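Local atomic coordinates of Udp-n-acetylglucosamine pyrophosphorylase (Trypanosoma brucei, PDB entry 4BQH), a protein that probably catalyses the transfer of a uridylyl group from UTP to N-acetyl-alpha-D-glucosamine 1-phosphate, giving UDP-N-acetylglucosamine and diphosphate. Residues Tyr106-Ile109 / Gln113-Phe116; Ile155-Glu160 / Gly511-Arg516; Ile161-Ser166 / Arg170-Gln175. One frame throughout, in Å; residues are numbered along the deposited sequence.

Contact 1 (Tyr106-Ile109 / Gln113-Phe116); sequences YKAI and QIAF
A108 and Q113 lie at the point where helix 95-110 gives way to strand 114-119, and the backbone closes the turn between them with a bond from Q113 N to A108 O of 3.2 Å, fairly straight at 158° and nearly in line with the C=O bond. One residue further on each side, a water takes over: it sits 2.9 Å from I109 O, to which it can donate, and accepts from I114 N at 3.0 Å, so a carbonyl of the final helical turn and the first strand amide meet through solvent rather than directly. This is a helix-to-strand connection of the alpha/beta, GT-A-type fold: helix 95-110 delivers the chain into strand 114-119, where I114 and A115 already pair with the parallel strands 175-180 and 275-280. The side chain of I114 points back at the helix. Its CG1 lies beside its own backbone N (chi1 -53°), which brings it against CG1 of I109 at 3.9 Å, while its CD1 reaches the CB of A108 at 4.1 Å. The two isoleucines pass each other at a slant. Q113, extended beyond CG, runs back along the helix end, and its OE1 comes within 3.5 Å of A108 CB. I294 of helix 291-300 packs on both A108 and I114, and A162 of helix 147-166 meets I109.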
# COMPACT_ATOMS: atom_id res chain seq x y z
N TYR A 106 16.64 10.77 0.90
CA TYR A 106 17.76 9.83 0.96
C TYR A 106 18.51 9.84 2.29
O TYR A 106 18.98 8.79 2.76
CB TYR A 106 18.72 9.98 -0.23
CG TYR A 106 18.24 9.30 -1.50
CD1 TYR A 106 17.94 7.93 -1.53
CD2 TYR A 106 18.10 10.02 -2.68
CE1 TYR A 106 17.50 7.31 -2.69
CE2 TYR A 106 17.67 9.40 -3.86
CZ TYR A 106 17.37 8.05 -3.85
OH TYR A 106 16.94 7.43 -5.03
N LYS A 107 18.65 11.01 2.92
CA LYS A 107 19.30 11.07 4.23
C LYS A 107 18.47 10.25 5.23
O LYS A 107 19.03 9.52 6.06
CB LYS A 107 19.49 12.53 4.68
CG LYS A 107 19.81 12.76 6.16
CD LYS A 107 19.71 14.24 6.61
CE LYS A 107 18.71 15.10 5.79
NZ LYS A 107 17.81 16.06 6.53
N ALA A 108 17.14 10.36 5.16
CA ALA A 108 16.29 9.61 6.09
C ALA A 108 16.37 8.10 5.84
O ALA A 108 16.32 7.31 6.77
CB ALA A 108 14.83 10.10 6.00
N ILE A 109 16.45 7.69 4.58
CA ILE A 109 16.65 6.27 4.27
C ILE A 109 17.98 5.76 4.87
O ILE A 109 18.01 4.70 5.52
CB ILE A 109 16.55 6.02 2.74
CG1 ILE A 109 15.10 6.22 2.29
CG2 ILE A 109 17.00 4.60 2.39
CD1 ILE A 109 14.95 6.33 0.78
N GLN A 113 15.45 5.42 9.14
CA GLN A 113 14.20 5.98 9.67
C GLN A 113 12.95 5.57 8.90
O GLN A 113 11.84 5.91 9.33
CB GLN A 113 14.27 7.50 9.67
CG GLN A 113 15.25 8.04 10.71
CD GLN A 113 15.32 9.54 10.60
OE1 GLN A 113 15.39 10.08 9.50
NE2 GLN A 113 15.26 10.22 11.73
N ILE A 114 13.11 4.81 7.82
CA ILE A 114 11.95 4.52 6.94
C ILE A 114 11.53 3.05 6.97
O ILE A 114 12.37 2.15 6.86
CB ILE A 114 12.26 4.93 5.46
CG1 ILE A 114 12.73 6.39 5.39
CG2 ILE A 114 11.09 4.60 4.51
CD1 ILE A 114 11.77 7.38 6.05
N ALA A 115 10.23 2.82 7.11
CA ALA A 115 9.67 1.48 6.92
C ALA A 115 8.71 1.55 5.74
O ALA A 115 8.09 2.59 5.49
CB ALA A 115 8.93 1.02 8.16
N PHE A 116 8.60 0.43 5.01
CA PHE A 116 7.60 0.31 3.94
C PHE A 116 6.67 -0.83 4.33
O PHE A 116 7.13 -1.94 4.54
CB PHE A 116 8.22 0.03 2.56
CG PHE A 116 7.22 0.12 1.45
CD1 PHE A 116 6.33 -0.93 1.22
CD2 PHE A 116 7.10 1.27 0.70
CE1 PHE A 116 5.35 -0.82 0.24
CE2 PHE A 116 6.12 1.38 -0.29
CZ PHE A 116 5.24 0.35 -0.50
O HOH W 1 15.41 3.68 6.34

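Contact 2 (Ile155-Glu160 / Gly511-Arg516); sequences IRRRQE and GGEGLR. With SO4 (sulfate ion), chain B.
R157 reaches out from helix 147-166 and grips E513 in a side-on salt bridge, its NE and NH2 both bonded to the single oxygen OE2, each at 3.2 Å. Neither bond is straight, the one from NE making 138° at hydrogen and the other slightly less, as two adjacent N-H groups converge on one atom. OE2 sits 23° out of the guanidinium plane and receives both donors on its anti lone pair, the side away from OE1. The third nitrogen is used as well: R157 NH1 makes a salt bridge with OE1 of E160, one turn along the same helix, at 3.1 Å, approaching from above that carboxylate's plane. R157, E160 and E513 thus form a salt-bridge network at the surface, which ties helix 147-166 to the loop between strand 501-504 and helix 519-528. With CG anti to the backbone N (chi1 -175°) and a bend at chi2, R157 carries its guanidinium outward to the loop.

On the loop side, E513 OE1 takes the backbone N-H of G511 on its syn lone pair at 2.8 Å, and OE2 also accepts from V510 N, so the carboxylate bonds within its loop while facing the arginine. A sulfate, probably from the crystallisation liquor, lies beyond: G514 N donates to its O3 at 2.9 Å and R516 N to its O4 at 3.0 Å. The acid that accepts N-H groups of its own loop also holds the helix, and the paired charges should favour the ionised forms of R157 and E513.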
# COMPACT_ATOMS: atom_id res chain seq x y z
N ILE A 155 13.55 -1.64 -3.00
CA ILE A 155 14.11 -1.24 -1.70
C ILE A 155 15.63 -1.32 -1.77
O ILE A 155 16.33 -0.38 -1.36
CB ILE A 155 13.61 -2.14 -0.57
CG1 ILE A 155 12.13 -1.85 -0.32
CG2 ILE A 155 14.46 -1.97 0.71
CD1 ILE A 155 11.47 -2.75 0.70
N ARG A 156 16.13 -2.44 -2.28
CA ARG A 156 17.61 -2.60 -2.39
C ARG A 156 18.25 -1.47 -3.20
O ARG A 156 19.33 -0.95 -2.84
CB ARG A 156 17.94 -3.97 -3.00
CG ARG A 156 17.76 -5.11 -1.99
CD ARG A 156 17.68 -6.46 -2.66
NE ARG A 156 18.95 -6.73 -3.33
CZ ARG A 156 19.10 -7.59 -4.32
NH1 ARG A 156 18.07 -8.32 -4.75
NH2 ARG A 156 20.30 -7.72 -4.88
N ARG A 157 17.63 -1.10 -4.31
CA ARG A 157 18.16 -0.02 -5.13
C ARG A 157 18.14 1.35 -4.41
O ARG A 157 19.13 2.09 -4.44
CB ARG A 157 17.46 0.03 -6.49
CG ARG A 157 18.03 1.06 -7.44
CD ARG A 157 19.49 0.78 -7.80
NE ARG A 157 19.92 1.87 -8.66
CZ ARG A 157 21.10 2.44 -8.65
NH1 ARG A 157 22.05 2.03 -7.81
NH2 ARG A 157 21.34 3.42 -9.50
N ARG A 158 17.02 1.68 -3.78
CA ARG A 158 16.90 2.92 -3.02
C ARG A 158 17.98 2.96 -1.88
O ARG A 158 18.58 4.01 -1.60
CB ARG A 158 15.49 3.11 -2.46
CG ARG A 158 14.41 3.47 -3.51
CD ARG A 158 14.57 4.87 -4.12
NE ARG A 158 13.43 5.15 -5.01
CZ ARG A 158 13.36 6.15 -5.87
NH1 ARG A 158 14.38 6.98 -6.02
NH2 ARG A 158 12.25 6.33 -6.60
N GLN A 159 18.19 1.83 -1.23
CA GLN A 159 19.20 1.71 -0.14
C GLN A 159 20.59 1.98 -0.70
O GLN A 159 21.39 2.72 -0.11
CB GLN A 159 19.15 0.31 0.49
CG GLN A 159 17.99 0.10 1.47
CD GLN A 159 17.90 -1.32 1.99
OE1 GLN A 159 17.13 -1.61 2.90
NE2 GLN A 159 18.73 -2.22 1.44
N GLU A 160 20.86 1.38 -1.85
CA GLU A 160 22.16 1.56 -2.54
C GLU A 160 22.40 3.02 -2.94
O GLU A 160 23.52 3.52 -2.75
CB GLU A 160 22.21 0.62 -3.76
CG GLU A 160 23.50 0.63 -4.56
CD GLU A 160 23.41 -0.22 -5.81
OE1 GLU A 160 22.29 -0.66 -6.19
OE2 GLU A 160 24.47 -0.46 -6.42
N GLY A 511 14.47 5.38 -10.76
CA GLY A 511 13.95 6.68 -11.17
C GLY A 511 14.54 7.26 -12.43
O GLY A 511 14.43 8.46 -12.66
N GLY A 512 15.18 6.42 -13.25
CA GLY A 512 15.80 6.93 -14.47
C GLY A 512 17.31 7.10 -14.39
O GLY A 512 17.97 7.32 -15.40
N GLU A 513 17.86 7.00 -13.19
CA GLU A 513 19.32 7.04 -12.97
C GLU A 513 20.01 5.72 -13.30
O GLU A 513 19.38 4.66 -13.40
CB GLU A 513 19.59 7.39 -11.48
CG GLU A 513 19.63 6.19 -10.53
CD GLU A 513 18.29 5.45 -10.36
OE1 GLU A 513 17.23 6.03 -10.67
OE2 GLU A 513 18.30 4.29 -9.94
N GLY A 514 21.33 5.77 -13.48
CA GLY A 514 22.10 4.55 -13.51
C GLY A 514 22.14 3.91 -14.89
O GLY A 514 22.55 2.76 -15.02
N LEU A 515 21.69 4.64 -15.91
CA LEU A 515 21.60 4.08 -17.27
C LEU A 515 22.83 4.37 -18.13
O LEU A 515 23.04 3.71 -19.14
CB LEU A 515 20.34 4.57 -18.00
CG LEU A 515 19.00 4.24 -17.32
CD1 LEU A 515 17.84 4.69 -18.20
CD2 LEU A 515 18.90 2.75 -17.01
N ARG A 516 23.63 5.36 -17.72
CA ARG A 516 24.77 5.78 -18.56
C ARG A 516 25.67 4.61 -18.91
O ARG A 516 26.04 4.43 -20.07
CB ARG A 516 25.58 6.89 -17.89
CG ARG A 516 26.38 7.73 -18.89
CD ARG A 516 27.75 8.20 -18.38
NE ARG A 516 27.78 8.56 -16.96
CZ ARG A 516 27.22 9.66 -16.44
NH1 ARG A 516 26.55 10.51 -17.21
NH2 ARG A 516 27.32 9.89 -15.13
S SO4 B . 23.51 8.18 -14.60
O1 SO4 B . 24.79 8.94 -14.64
O2 SO4 B . 22.53 8.91 -15.44
O3 SO4 B . 22.99 8.13 -13.20
O4 SO4 B . 23.74 6.82 -15.13

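Contact 3 (Ile161-Ser166 / Arg170-Gln175); sequences IAESIS and RKARVQ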
# COMPACT_ATOMS: atom_id res chain seq x y z
N ILE A 161 21.38 3.71 -3.46
CA ILE A 161 21.54 5.13 -3.81
C ILE A 161 21.77 5.99 -2.56
O ILE A 161 22.66 6.85 -2.56
CB ILE A 161 20.34 5.68 -4.65
CG1 ILE A 161 20.22 4.93 -6.00
CG2 ILE A 161 20.51 7.17 -4.92
CD1 ILE A 161 18.89 5.17 -6.70
N ALA A 162 21.01 5.74 -1.49
CA ALA A 162 21.19 6.46 -0.23
C ALA A 162 22.66 6.35 0.24
O ALA A 162 23.26 7.36 0.65
CB ALA A 162 20.23 5.93 0.83
N GLU A 163 23.23 5.14 0.13
CA GLU A 163 24.62 4.88 0.55
C GLU A 163 25.63 5.61 -0.33
O GLU A 163 26.66 6.13 0.15
CB GLU A 163 24.91 3.37 0.54
CG GLU A 163 24.30 2.61 1.70
CD GLU A 163 24.13 1.11 1.45
OE1 GLU A 163 24.62 0.59 0.42
OE2 GLU A 163 23.53 0.43 2.29
N SER A 164 25.35 5.64 -1.63
CA SER A 164 26.21 6.33 -2.59
C SER A 164 26.27 7.84 -2.32
O SER A 164 27.31 8.47 -2.51
CB SER A 164 25.77 6.06 -4.04
OG SER A 164 24.72 6.96 -4.40
N ILE A 165 25.15 8.42 -1.87
CA ILE A 165 25.07 9.84 -1.56
C ILE A 165 25.76 10.16 -0.23
O ILE A 165 26.48 11.16 -0.13
CB ILE A 165 23.61 10.34 -1.51
CG1 ILE A 165 22.98 10.28 -2.91
CG2 ILE A 165 23.55 11.76 -0.96
CD1 ILE A 165 21.46 10.34 -2.86
N SER A 166 25.54 9.33 0.78
CA SER A 166 26.07 9.63 2.12
C SER A 166 27.58 9.41 2.26
O SER A 166 28.24 10.14 3.01
CB SER A 166 25.36 8.81 3.17
OG SER A 166 25.71 7.45 3.05
N ARG A 170 27.91 2.92 7.13
CA ARG A 170 26.74 2.21 7.64
C ARG A 170 25.78 1.83 6.51
O ARG A 170 25.64 2.55 5.53
CB ARG A 170 26.01 3.04 8.69
CG ARG A 170 25.12 2.21 9.62
CD ARG A 170 25.96 1.28 10.50
NE ARG A 170 25.37 -0.05 10.68
CZ ARG A 170 25.58 -1.10 9.88
NH1 ARG A 170 26.35 -1.01 8.82
NH2 ARG A 170 24.99 -2.25 10.17
N LYS A 171 25.15 0.67 6.65
CA LYS A 171 24.21 0.18 5.65
C LYS A 171 22.92 0.97 5.80
O LYS A 171 22.49 1.27 6.92
CB LYS A 171 23.96 -1.32 5.84
CG LYS A 171 25.19 -2.20 5.55
CD LYS A 171 25.51 -2.30 4.06
CE LYS A 171 26.50 -1.24 3.56
NZ LYS A 171 26.85 -1.43 2.13
N ALA A 172 22.33 1.32 4.66
CA ALA A 172 21.02 2.00 4.64
C ALA A 172 20.00 0.87 4.68
O ALA A 172 20.09 -0.05 3.88
CB ALA A 172 20.84 2.79 3.35
N ARG A 173 19.06 0.93 5.62
CA ARG A 173 18.10 -0.17 5.76
C ARG A 173 16.67 0.35 5.88
O ARG A 173 16.33 1.06 6.83
CB ARG A 173 18.44 -1.09 6.96
CG ARG A 173 19.69 -1.96 6.75
CD ARG A 173 19.56 -2.81 5.49
NE ARG A 173 20.74 -3.63 5.19
CZ ARG A 173 21.56 -3.44 4.15
NH1 ARG A 173 21.37 -2.45 3.29
NH2 ARG A 173 22.59 -4.26 3.99
N VAL A 174 15.85 -0.02 4.92
CA VAL A 174 14.41 0.25 5.00
C VAL A 174 13.76 -1.01 5.64
O VAL A 174 13.93 -2.12 5.11
CB VAL A 174 13.82 0.46 3.59
CG1 VAL A 174 12.29 0.53 3.64
CG2 VAL A 174 14.42 1.71 2.94
N GLN A 175 13.04 -0.86 6.75
CA GLN A 175 12.34 -2.02 7.35
C GLN A 175 11.15 -2.36 6.48
O GLN A 175 10.37 -1.46 6.16
CB GLN A 175 11.88 -1.72 8.77
CG GLN A 175 13.03 -1.33 9.71
CD GLN A 175 14.01 -2.47 9.91
OE1 GLN A 175 13.62 -3.63 10.06
NE2 GLN A 175 15.31 -2.14 9.90
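E163 carries most of the polar load: its OE2 accepts the backbone N-H of A172 at 2.8 Å in an almost straight bond of 169°, through the lone pair that points away from OE1. The other oxygen faces K171, whose NZ forms a salt bridge with OE1 in which the hydrogen bond, at 3.5 Å, is weak. A longer salt bridge runs from R173 NH1 to OE2 at 3.7 Å, the guanidinium standing obliquely to the acid. One carboxylate is therefore flanked by two cations and a peptide N-H.

The torsions explain the reach. E163 has CG beside its own backbone N (chi1 -76°) and is extended from there, so the acid stretches straight across to the loop. K171 does the reverse: its CB leaves the chain heading away from the helix, and bends at chi2 and chi3 bring the ammonium back alongside the glutamate's carboxylate. R173 is braced in turn, with NH1 donating to A172 O at 2.8 Å and the CB of K171 lying over the centre of one guanidinium face, while its NE forms a salt bridge with E201.

In the alpha/beta fold, helix 147-166 is the helix of a beta-alpha-beta crossover between the parallel strands 114-119 and 175-180. It ends here and the chain doubles back to enter the second strand, so E163 pins the returning loop to the last turns of the helix that precedes it. Further in, the contact becomes apolar. A172 CB meets A162 CB at 4.1 Å and also lies against the CG of E163, while Q159 packs on A172 and Y106 of helix 95-110 packs on A162.

In the fold
Along the chain, contact 1 comes first, and contact 3 falls within the long span that contact 2 bridges, from helix 147-166 to a loop 351 residues later. Contacts 1 and 3, centred about 8 Å apart, are successive helix-to-strand connections of one mixed sheet, and strands 114-119 and 175-180 run parallel, with F116 N bonded to Q175 O. The centre of contact 2 lies about 15 Å from that of contact 1 and about 12 Å from that of contact 3. Helix 147-166 serves both contacts 2 and 3, and Q159 OE1 accepts from V174 N; R158 NH1 meets Y106 OH. The helix thus joins the sheet to the C-terminal part of the chain.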